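Local coordinates for nitrate transport protein (Parabacteroides distasonis, PDB 3HN0), which probably serves as the solute-binding component of an ABC importer, possibly for nitrate or a related compound, at residues Ile18-Trp23 with Gly79-Gly84; Gln208-Tyr213 with Cys240-Leu245; Tyr114-Gln119 with Tyr123-Ala128; Leu86-Lys91 with Pro97-Phe102. All coordinates share one frame; numbering follows the deposited sequence.

Contact 1 of 4, residues Ile18-Trp23 with Gly79-Gly84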
# COMPACT_ATOMS: atom_id res chain seq x y z
N ILE A 18 19.81 -4.93 -4.29
CA ILE A 18 19.81 -4.96 -2.84
C ILE A 18 19.03 -6.16 -2.27
O ILE A 18 19.46 -6.80 -1.31
CB ILE A 18 19.25 -3.62 -2.24
CG1 ILE A 18 20.12 -2.45 -2.70
CG2 ILE A 18 19.19 -3.73 -0.67
CD1 ILE A 18 19.52 -1.02 -2.38
N ALA A 19 17.92 -6.51 -2.90
CA ALA A 19 17.15 -7.67 -2.48
C ALA A 19 17.91 -8.97 -2.62
O ALA A 19 17.66 -9.91 -1.89
CB ALA A 19 15.84 -7.73 -3.32
N PHE A 20 18.79 -9.01 -3.62
CA PHE A 20 19.58 -10.17 -3.96
C PHE A 20 20.98 -10.14 -3.34
O PHE A 20 21.78 -11.03 -3.58
CB PHE A 20 19.66 -10.25 -5.50
CG PHE A 20 18.39 -10.65 -6.15
CD1 PHE A 20 17.44 -9.72 -6.48
CD2 PHE A 20 18.13 -12.00 -6.44
CE1 PHE A 20 16.27 -10.10 -7.07
CE2 PHE A 20 16.95 -12.39 -7.03
CZ PHE A 20 16.02 -11.45 -7.33
N ALA A 21 21.28 -9.11 -2.52
CA ALA A 21 22.65 -8.90 -2.03
C ALA A 21 23.22 -10.13 -1.36
O ALA A 21 24.39 -10.46 -1.55
CB ALA A 21 22.72 -7.67 -1.08
N ASP A 22 22.41 -10.79 -0.53
CA ASP A 22 22.93 -11.90 0.23
C ASP A 22 23.26 -13.09 -0.70
O ASP A 22 23.99 -13.96 -0.31
CB ASP A 22 22.04 -12.36 1.35
CG ASP A 22 22.76 -13.31 2.30
OD1 ASP A 22 23.81 -12.91 2.83
OD2 ASP A 22 22.29 -14.44 2.53
N TRP A 23 22.71 -13.11 -1.90
CA TRP A 23 23.07 -14.18 -2.87
C TRP A 23 24.44 -13.96 -3.50
O TRP A 23 25.07 -14.90 -4.00
CB TRP A 23 22.04 -14.28 -3.96
CG TRP A 23 20.67 -14.85 -3.54
CD1 TRP A 23 20.22 -15.09 -2.27
CD2 TRP A 23 19.62 -15.23 -4.41
NE1 TRP A 23 18.92 -15.59 -2.31
CE2 TRP A 23 18.54 -15.69 -3.62
CE3 TRP A 23 19.44 -15.19 -5.79
CZ2 TRP A 23 17.34 -16.10 -4.17
CZ3 TRP A 23 18.27 -15.62 -6.32
CH2 TRP A 23 17.23 -16.08 -5.51
N GLY A 79 7.29 -12.95 -9.30
CA GLY A 79 6.85 -11.99 -8.33
C GLY A 79 7.66 -10.74 -8.37
O GLY A 79 8.41 -10.52 -9.33
N CYS A 80 7.53 -9.93 -7.32
CA CYS A 80 8.17 -8.60 -7.25
C CYS A 80 8.85 -8.43 -5.91
O CYS A 80 8.22 -8.65 -4.88
CB CYS A 80 7.14 -7.53 -7.50
SG CYS A 80 7.83 -5.84 -7.30
N PRO A 81 10.16 -8.02 -5.90
CA PRO A 81 10.91 -7.95 -4.66
C PRO A 81 11.14 -6.57 -4.09
O PRO A 81 11.79 -6.45 -3.05
CB PRO A 81 12.27 -8.50 -5.09
CG PRO A 81 12.44 -8.01 -6.48
CD PRO A 81 11.04 -8.04 -7.06
N ILE A 82 10.70 -5.55 -4.79
CA ILE A 82 11.03 -4.20 -4.38
C ILE A 82 9.83 -3.33 -4.73
O ILE A 82 9.17 -3.52 -5.76
CB ILE A 82 12.39 -3.75 -5.03
CG1 ILE A 82 12.80 -2.31 -4.59
CG2 ILE A 82 12.32 -3.78 -6.57
CD1 ILE A 82 14.21 -1.82 -5.10
N TRP A 83 9.51 -2.40 -3.83
CA TRP A 83 8.26 -1.66 -3.91
C TRP A 83 8.44 -0.13 -3.83
O TRP A 83 7.50 0.63 -3.95
CB TRP A 83 7.29 -2.17 -2.80
CG TRP A 83 7.02 -3.65 -3.01
CD1 TRP A 83 7.79 -4.68 -2.56
CD2 TRP A 83 6.00 -4.23 -3.84
NE1 TRP A 83 7.31 -5.87 -3.02
CE2 TRP A 83 6.18 -5.64 -3.78
CE3 TRP A 83 4.93 -3.71 -4.58
CZ2 TRP A 83 5.38 -6.51 -4.46
CZ3 TRP A 83 4.09 -4.60 -5.24
CH2 TRP A 83 4.34 -6.00 -5.20
N GLY A 84 9.66 0.32 -3.60
CA GLY A 84 9.98 1.75 -3.44
C GLY A 84 10.97 2.17 -4.50
O GLY A 84 12.18 2.02 -4.34
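In the lobe built on the mixed seven-stranded sheet, A19 and F20, where helix 16-19 gives way to helix 21-25, lie against P81 near the end of strand 76-82. The meeting is wholly apolar. The methyl of A19 points at the pyrrolidine ring, its CB 4.1 Å from CB of P81, and a side chain this short suits a helix backbone lying so near a strand. F20 reaches the same proline with its far end: CE1 stands 4.4 Å from CG of P81, a looser touch that approaches the phenyl ring obliquely. Such helix-on-sheet cover belongs to the alpha/beta lobes of periplasmic-type binding proteins, and here A19 also rests on I242 of the adjoining strand. With CG anti to its carbonyl carbon (chi1 -72°), F20 turns its ring between the proline and W23. There CD2 of F20 lies 3.4 Å above one face of the indole of W23, offset toward the rim, while CE3 of W23 comes to the phenyl edge in plane. The turn between the two short helices is bridged by the bond from A21 N to I18 O, 3.2 Å. L203 of helix 196-212 packs on both F20 and W23.

Contact 2 of 4, residues Gln208-Tyr213 with Cys240-Leu245. With EDO (1,2-ethanediol), chain E.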
# COMPACT_ATOMS: atom_id res chain seq x y z
N GLN A 208 14.63 -10.36 3.54
CA GLN A 208 14.53 -10.17 4.98
C GLN A 208 15.86 -9.67 5.56
O GLN A 208 15.90 -8.77 6.42
CB GLN A 208 14.10 -11.47 5.66
CG GLN A 208 13.94 -11.37 7.15
CD GLN A 208 13.13 -12.54 7.73
OE1 GLN A 208 13.68 -13.42 8.37
NE2 GLN A 208 11.83 -12.57 7.45
N LYS A 209 16.93 -10.24 5.07
CA LYS A 209 18.24 -9.88 5.52
C LYS A 209 18.57 -8.43 5.17
O LYS A 209 19.16 -7.76 5.98
CB LYS A 209 19.31 -10.81 4.97
CG LYS A 209 20.65 -10.57 5.66
CD LYS A 209 21.69 -11.60 5.24
CE LYS A 209 23.03 -11.47 5.97
NZ LYS A 209 23.95 -12.63 5.60
N ALA A 210 18.24 -7.99 3.95
CA ALA A 210 18.42 -6.60 3.57
C ALA A 210 17.71 -5.68 4.54
O ALA A 210 18.29 -4.67 4.95
CB ALA A 210 17.94 -6.34 2.09
N VAL A 211 16.47 -6.01 4.90
CA VAL A 211 15.63 -5.15 5.79
C VAL A 211 16.07 -5.17 7.25
O VAL A 211 16.08 -4.13 7.95
CB VAL A 211 14.15 -5.58 5.67
CG1 VAL A 211 13.33 -4.99 6.79
CG2 VAL A 211 13.65 -5.16 4.23
N ARG A 212 16.47 -6.34 7.72
CA ARG A 212 16.87 -6.53 9.09
C ARG A 212 18.30 -6.17 9.39
O ARG A 212 18.56 -5.68 10.49
CB ARG A 212 16.57 -7.95 9.57
CG ARG A 212 15.10 -8.24 9.63
CD ARG A 212 14.75 -9.62 10.23
NE ARG A 212 13.30 -9.85 10.20
CZ ARG A 212 12.65 -10.85 10.81
NH1 ARG A 212 13.32 -11.77 11.52
NH2 ARG A 212 11.33 -10.93 10.71
N TYR A 213 19.20 -6.37 8.42
CA TYR A 213 20.63 -6.14 8.55
C TYR A 213 21.11 -5.21 7.44
O TYR A 213 21.92 -5.59 6.58
CB TYR A 213 21.40 -7.48 8.55
CG TYR A 213 20.97 -8.31 9.73
CD1 TYR A 213 21.50 -8.07 11.01
CD2 TYR A 213 20.00 -9.31 9.61
CE1 TYR A 213 21.07 -8.78 12.11
CE2 TYR A 213 19.55 -10.04 10.73
CZ TYR A 213 20.11 -9.76 11.97
OH TYR A 213 19.70 -10.47 13.10
N CYS A 240 13.64 1.71 -0.39
CA CYS A 240 13.44 0.72 -1.44
C CYS A 240 12.28 -0.21 -1.14
O CYS A 240 11.78 -0.87 -2.07
CB CYS A 240 14.71 -0.13 -1.67
SG CYS A 240 16.06 0.86 -2.32
N LYS A 241 11.85 -0.30 0.12
CA LYS A 241 10.66 -1.13 0.45
C LYS A 241 10.84 -2.56 -0.11
O LYS A 241 10.06 -3.06 -0.94
CB LYS A 241 9.37 -0.50 -0.12
CG LYS A 241 9.04 0.93 0.42
CD LYS A 241 8.81 0.92 1.94
CE LYS A 241 8.46 2.32 2.51
NZ LYS A 241 9.68 3.08 2.90
N ILE A 242 11.86 -3.22 0.42
CA ILE A 242 12.30 -4.53 -0.02
C ILE A 242 11.44 -5.61 0.66
O ILE A 242 11.40 -5.69 1.89
CB ILE A 242 13.83 -4.74 0.25
CG1 ILE A 242 14.67 -3.66 -0.47
CG2 ILE A 242 14.30 -6.16 -0.11
CD1 ILE A 242 14.71 -3.77 -2.04
N TYR A 243 10.79 -6.44 -0.16
CA TYR A 243 9.95 -7.53 0.32
C TYR A 243 9.47 -8.32 -0.88
O TYR A 243 8.99 -7.74 -1.86
CB TYR A 243 8.73 -6.98 1.03
CG TYR A 243 7.85 -8.02 1.68
CD1 TYR A 243 8.20 -8.58 2.90
CD2 TYR A 243 6.63 -8.43 1.11
CE1 TYR A 243 7.38 -9.51 3.54
CE2 TYR A 243 5.81 -9.36 1.76
CZ TYR A 243 6.19 -9.89 2.97
OH TYR A 243 5.38 -10.83 3.61
N TYR A 244 9.57 -9.64 -0.81
CA TYR A 244 9.16 -10.44 -1.94
C TYR A 244 7.70 -10.88 -1.81
O TYR A 244 7.31 -11.52 -0.82
CB TYR A 244 10.09 -11.66 -2.14
CG TYR A 244 9.66 -12.45 -3.33
CD1 TYR A 244 9.94 -12.01 -4.60
CD2 TYR A 244 8.89 -13.59 -3.18
CE1 TYR A 244 9.51 -12.71 -5.70
CE2 TYR A 244 8.50 -14.33 -4.28
CZ TYR A 244 8.77 -13.87 -5.52
OH TYR A 244 8.39 -14.57 -6.65
N LEU A 245 6.89 -10.55 -2.82
CA LEU A 245 5.58 -11.13 -3.00
C LEU A 245 5.52 -11.89 -4.31
O LEU A 245 5.92 -11.36 -5.39
CB LEU A 245 4.48 -10.06 -3.03
CG LEU A 245 4.11 -9.41 -1.73
CD1 LEU A 245 3.07 -8.32 -2.07
CD2 LEU A 245 3.51 -10.43 -0.75
C1 EDO E . 10.84 -12.10 3.69
O1 EDO E . 9.48 -12.50 3.85
C2 EDO E . 10.98 -10.81 2.90
O2 EDO E . 10.44 -10.92 1.58
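Helix 196-212 passes over the start of strand 242-246, with V211 and I242 closest at 6.7 Å between their CA atoms. Just ahead of I242, K241 takes a positive phi of 54° as the chain leaves helix 234-240. V211 does most of the touching from the helix: its CG1 is anti to the backbone N (chi1 166°), which leaves CG2 to meet the strand. That methyl lies 3.3 Å from the carbonyl O of I242 and 4.0 Å from its CB, the two beta-branched side chains sliding past each other in opposite directions. From the preceding residue, the small methyl of A210 faces CG2 of I242 at 4.3 Å in the conformer given, so compact residues fit the close approach of helix and strand. Farther along, a 1,2-ethanediol, probably from the crystallisation liquor, lies between Q208 and the strand. Its O2 accepts a nearly straight bond from Y244 N (2.8 Å, 176°), and the same oxygen approaches CD1 of Y243 obliquely at 3.5 Å. An alanine in place of Y243 would remove this ring and would probably leave the diol less confined, held chiefly by its bond to Y244 N, and take from Q229 of the second subunit part of its packing. I242 is further enclosed by A19 of helix 16-19, C207 of helix 196-212 and I82 of strand 76-82, the neighbour of its own strand in the sheet.

Contact 3 of 4, residues Tyr114-Gln119 with Tyr123-Ala128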
# COMPACT_ATOMS: atom_id res chain seq x y z
N TYR A 114 1.10 10.17 -13.82
CA TYR A 114 -0.06 9.72 -13.08
C TYR A 114 -0.22 10.47 -11.75
O TYR A 114 -1.33 10.89 -11.34
CB TYR A 114 0.04 8.21 -12.84
CG TYR A 114 -1.00 7.71 -11.88
CD1 TYR A 114 -2.34 7.63 -12.26
CD2 TYR A 114 -0.67 7.31 -10.56
CE1 TYR A 114 -3.31 7.19 -11.39
CE2 TYR A 114 -1.66 6.87 -9.67
CZ TYR A 114 -2.98 6.82 -10.11
OH TYR A 114 -4.00 6.38 -9.28
N TYR A 115 0.90 10.56 -11.03
CA TYR A 115 0.94 11.25 -9.75
C TYR A 115 0.53 12.72 -9.89
O TYR A 115 -0.28 13.20 -9.13
CB TYR A 115 2.35 11.16 -9.12
CG TYR A 115 2.47 11.98 -7.87
CD1 TYR A 115 2.03 11.47 -6.66
CD2 TYR A 115 3.00 13.26 -7.89
CE1 TYR A 115 2.11 12.24 -5.49
CE2 TYR A 115 3.08 14.02 -6.71
CZ TYR A 115 2.63 13.48 -5.54
OH TYR A 115 2.68 14.19 -4.38
N LEU A 116 1.06 13.40 -10.88
CA LEU A 116 0.74 14.82 -11.06
C LEU A 116 -0.74 14.99 -11.37
O LEU A 116 -1.40 15.86 -10.80
CB LEU A 116 1.61 15.43 -12.14
CG LEU A 116 3.12 15.53 -11.84
CD1 LEU A 116 3.87 16.04 -13.09
CD2 LEU A 116 3.44 16.39 -10.62
N GLY A 117 -1.29 14.14 -12.23
CA GLY A 117 -2.74 14.17 -12.51
C GLY A 117 -3.60 13.91 -11.29
O GLY A 117 -4.57 14.64 -11.01
N ARG A 118 -3.28 12.86 -10.56
CA ARG A 118 -4.00 12.48 -9.34
C ARG A 118 -3.98 13.60 -8.29
O ARG A 118 -4.97 13.86 -7.60
CB ARG A 118 -3.33 11.20 -8.77
CG ARG A 118 -3.74 10.80 -7.36
CD ARG A 118 -2.88 9.62 -6.84
NE ARG A 118 -2.24 9.94 -5.56
CZ ARG A 118 -1.44 9.11 -4.88
NH1 ARG A 118 -1.19 7.89 -5.33
NH2 ARG A 118 -0.90 9.51 -3.73
N GLN A 119 -2.84 14.26 -8.14
CA GLN A 119 -2.69 15.30 -7.13
C GLN A 119 -3.09 16.66 -7.64
O GLN A 119 -3.04 17.64 -6.88
CB GLN A 119 -1.25 15.35 -6.65
CG GLN A 119 -0.83 14.07 -6.00
CD GLN A 119 -1.61 13.80 -4.74
OE1 GLN A 119 -2.37 12.83 -4.67
NE2 GLN A 119 -1.44 14.65 -3.75
N TYR A 123 3.20 20.48 -13.08
CA TYR A 123 4.54 20.96 -13.27
C TYR A 123 5.01 20.63 -14.68
O TYR A 123 4.75 19.53 -15.17
CB TYR A 123 5.51 20.30 -12.28
CG TYR A 123 5.14 20.43 -10.83
CD1 TYR A 123 4.60 21.62 -10.32
CD2 TYR A 123 5.33 19.38 -9.96
CE1 TYR A 123 4.27 21.73 -8.98
CE2 TYR A 123 5.03 19.47 -8.63
CZ TYR A 123 4.49 20.65 -8.14
OH TYR A 123 4.16 20.72 -6.81
N PRO A 124 5.73 21.57 -15.31
CA PRO A 124 6.26 21.29 -16.65
C PRO A 124 7.28 20.16 -16.58
O PRO A 124 8.19 20.22 -15.75
CB PRO A 124 6.94 22.59 -17.05
CG PRO A 124 6.68 23.58 -15.92
CD PRO A 124 6.31 22.79 -14.73
N LEU A 125 7.13 19.15 -17.42
CA LEU A 125 8.06 18.02 -17.44
C LEU A 125 9.24 18.31 -18.36
O LEU A 125 9.08 18.82 -19.44
CB LEU A 125 7.34 16.74 -17.85
CG LEU A 125 6.20 16.37 -16.89
CD1 LEU A 125 5.40 15.17 -17.43
CD2 LEU A 125 6.75 16.08 -15.49
N ASN A 126 10.45 18.03 -17.90
CA ASN A 126 11.62 18.21 -18.71
C ASN A 126 12.37 16.91 -18.85
O ASN A 126 12.78 16.31 -17.86
CB ASN A 126 12.49 19.30 -18.11
CG ASN A 126 13.60 19.75 -19.04
OD1 ASN A 126 14.26 18.94 -19.71
ND2 ASN A 126 13.82 21.06 -19.08
N TYR A 127 12.55 16.48 -20.10
CA TYR A 127 13.14 15.20 -20.43
C TYR A 127 14.56 15.38 -20.98
O TYR A 127 15.11 14.48 -21.61
CB TYR A 127 12.25 14.49 -21.45
CG TYR A 127 10.86 14.14 -20.96
CD1 TYR A 127 10.68 13.17 -19.97
CD2 TYR A 127 9.73 14.78 -21.48
CE1 TYR A 127 9.38 12.84 -19.50
CE2 TYR A 127 8.46 14.46 -21.05
CZ TYR A 127 8.29 13.49 -20.05
OH TYR A 127 7.00 13.18 -19.68
N ALA A 128 15.18 16.50 -20.64
CA ALA A 128 16.56 16.79 -21.03
C ALA A 128 17.54 15.71 -20.60
O ALA A 128 18.52 15.46 -21.29
CB ALA A 128 16.99 18.17 -20.50
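L116 of helix 107-119 reaches Y123 and L125 at the second strand of a beta-alpha-beta unit, strand 99-100, helix 107-119 and strand 125-126, the two strands being parallel. The tight part is where the two methyls of L116 divide the work. CD2 comes obliquely to the tyrosine ring, 3.6 Å from CD2 of Y123, and the two side chains cross at about a right angle. CD1 instead meets CD2 of L125 at 3.7 Å. Because CG of L116 is anti to its carbonyl carbon (chi1 -67°), the forked end projects from the helix toward both partners, a reach well suited to leucine; L99 of strand 99-100 closes in on all three residues. An alanine at L116 would probably open a gap between helix and strand, leaving the Y123 ring and the L125 methyl with less backing on the helix side. Y123 N is buried by this contact and finds no partner in the model, whereas its ring makes a cation-pi contact with R146. The outer side is looser and polar: within the helix, away from the strand, R118 NE gives a bond of 3.0 Å to Q119 OE1. At the end of the strand, N126 opens an Asx turn, A128 N donating to its OD1 at 2.8 Å, in the carbonyl plane.

Contact 4 of 4, residues Leu86-Lys91 with Pro97-Phe102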
# COMPACT_ATOMS: atom_id res chain seq x y z
N LEU A 86 10.38 5.21 -6.80
CA LEU A 86 10.30 6.56 -7.33
C LEU A 86 9.86 7.57 -6.27
O LEU A 86 8.82 7.42 -5.62
CB LEU A 86 9.40 6.58 -8.55
CG LEU A 86 9.62 7.78 -9.46
CD1 LEU A 86 11.04 7.68 -10.14
CD2 LEU A 86 8.49 7.87 -10.48
N TYR A 87 10.70 8.59 -6.10
CA TYR A 87 10.42 9.66 -5.18
C TYR A 87 10.59 11.03 -5.81
O TYR A 87 11.40 11.21 -6.70
CB TYR A 87 11.33 9.53 -3.96
CG TYR A 87 11.04 8.34 -3.12
CD1 TYR A 87 11.60 7.09 -3.43
CD2 TYR A 87 10.21 8.43 -1.98
CE1 TYR A 87 11.33 5.96 -2.66
CE2 TYR A 87 9.95 7.28 -1.23
CZ TYR A 87 10.51 6.06 -1.56
OH TYR A 87 10.26 4.94 -0.79
N LEU A 88 9.78 12.00 -5.39
CA LEU A 88 9.93 13.36 -5.87
C LEU A 88 10.80 14.14 -4.91
O LEU A 88 10.54 14.14 -3.70
CB LEU A 88 8.56 14.03 -5.91
CG LEU A 88 8.43 15.49 -6.36
CD1 LEU A 88 8.89 15.67 -7.79
CD2 LEU A 88 6.96 15.88 -6.15
N VAL A 89 11.79 14.86 -5.44
CA VAL A 89 12.65 15.71 -4.64
C VAL A 89 12.56 17.15 -5.14
O VAL A 89 12.38 17.39 -6.33
CB VAL A 89 14.12 15.22 -4.67
CG1 VAL A 89 14.24 13.84 -4.04
CG2 VAL A 89 14.71 15.19 -6.14
N GLU A 90 12.67 18.09 -4.22
CA GLU A 90 12.61 19.50 -4.55
C GLU A 90 13.60 20.25 -3.69
O GLU A 90 13.84 19.89 -2.53
CB GLU A 90 11.17 20.04 -4.37
CG GLU A 90 10.07 19.13 -4.90
CD GLU A 90 8.68 19.77 -4.92
OE1 GLU A 90 8.54 20.85 -5.55
OE2 GLU A 90 7.74 19.19 -4.34
N LYS A 91 14.17 21.30 -4.28
CA LYS A 91 15.03 22.22 -3.57
C LYS A 91 14.21 23.36 -3.03
O LYS A 91 13.21 23.74 -3.64
CB LYS A 91 16.09 22.80 -4.51
CG LYS A 91 17.20 21.84 -4.76
CD LYS A 91 18.29 22.39 -5.67
CE LYS A 91 19.05 23.56 -5.04
NZ LYS A 91 20.53 23.39 -5.08
N PRO A 97 11.08 25.94 -12.11
CA PRO A 97 10.29 24.88 -11.54
C PRO A 97 10.02 23.65 -12.41
O PRO A 97 9.14 22.86 -12.06
CB PRO A 97 8.96 25.59 -11.27
CG PRO A 97 8.81 26.47 -12.45
CD PRO A 97 10.22 26.91 -12.83
N ALA A 98 10.74 23.46 -13.52
CA ALA A 98 10.51 22.27 -14.33
C ALA A 98 10.82 21.02 -13.50
O ALA A 98 11.79 21.02 -12.73
CB ALA A 98 11.36 22.28 -15.58
N LEU A 99 9.99 19.99 -13.68
CA LEU A 99 10.22 18.71 -13.06
C LEU A 99 10.96 17.83 -14.03
O LEU A 99 10.46 17.50 -15.10
CB LEU A 99 8.89 18.06 -12.63
CG LEU A 99 8.90 16.62 -12.12
CD1 LEU A 99 9.83 16.51 -10.97
CD2 LEU A 99 7.45 16.22 -11.74
N TYR A 100 12.18 17.46 -13.66
CA TYR A 100 13.00 16.66 -14.54
C TYR A 100 12.74 15.20 -14.30
O TYR A 100 12.81 14.73 -13.16
CB TYR A 100 14.47 16.96 -14.33
CG TYR A 100 14.91 18.25 -14.96
CD1 TYR A 100 14.60 19.46 -14.38
CD2 TYR A 100 15.62 18.26 -16.17
CE1 TYR A 100 14.99 20.69 -14.99
CE2 TYR A 100 16.03 19.44 -16.75
CZ TYR A 100 15.72 20.65 -16.16
OH TYR A 100 16.12 21.83 -16.76
N VAL A 101 12.50 14.48 -15.40
CA VAL A 101 12.12 13.09 -15.39
C VAL A 101 13.04 12.28 -16.31
O VAL A 101 13.27 12.66 -17.46
CB VAL A 101 10.63 12.96 -15.90
CG1 VAL A 101 10.19 11.53 -15.92
CG2 VAL A 101 9.69 13.82 -15.04
N PHE A 102 13.59 11.20 -15.79
CA PHE A 102 14.40 10.31 -16.58
C PHE A 102 13.49 9.21 -17.21
O PHE A 102 12.32 9.08 -16.87
CB PHE A 102 15.52 9.71 -15.72
CG PHE A 102 15.03 8.80 -14.63
CD1 PHE A 102 14.64 9.33 -13.38
CD2 PHE A 102 14.96 7.43 -14.82
CE1 PHE A 102 14.16 8.49 -12.37
CE2 PHE A 102 14.51 6.59 -13.80
CZ PHE A 102 14.08 7.13 -12.58
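L88 and L99 both carry CG anti to the backbone N (chi1 179° and 172°), and these extended first torsions bring the end of each side chain to the other although neither CB points straight across. Their CD1 methyls meet at 3.4 Å, tighter than usual van der Waals contact, as the two side chains cross obliquely. F102 is turned differently: its CG sits between the backbone N and the carbonyl carbon, the crowded position (chi1 66°), which swings the ring to L86. In the conformer given, CD1 of L86 approaches that ring obliquely, 3.9 Å from CE1 of F102 and equally far from CZ, and the two side chains slide past each other in opposite directions. Leucines suit the places because flexible branched ends can fill the space between strands that share no backbone pairing, and a phenyl ring offers a broad apolar surface to a methyl. Between the two segments the meeting is of side chains, joining strand 87-90 to strand 99-100. Strand 87-90 is the middle of the antiparallel sheet, with strands 146-149 and 165-169 at its sides; strand 99-100 pairs with strand 125-126, and helix 107-119 covers the layer, T112 touching both L86 and L99.

In the fold
Contacts 1 and 2 share the large mixed sheet, their centres 7 Å apart: strands 76-82 and 242-246 are neighbours in it, and the D22-K209 salt bridge ties their helical segments. Contacts 3 and 4, 9 Å apart at their centres, share the parallel pair 99-100 and 125-126. The two groups lie about 25 to 29 Å apart between centres, as expected for the two lobes of a periplasmic-type binding protein. Along the chain contact 1 closes first, then contact 4, contact 3 and contact 2. The chain therefore leaves the first lobe between strands 76-82 and 87-90 and later returns, consistent with lobes able to close on a solute.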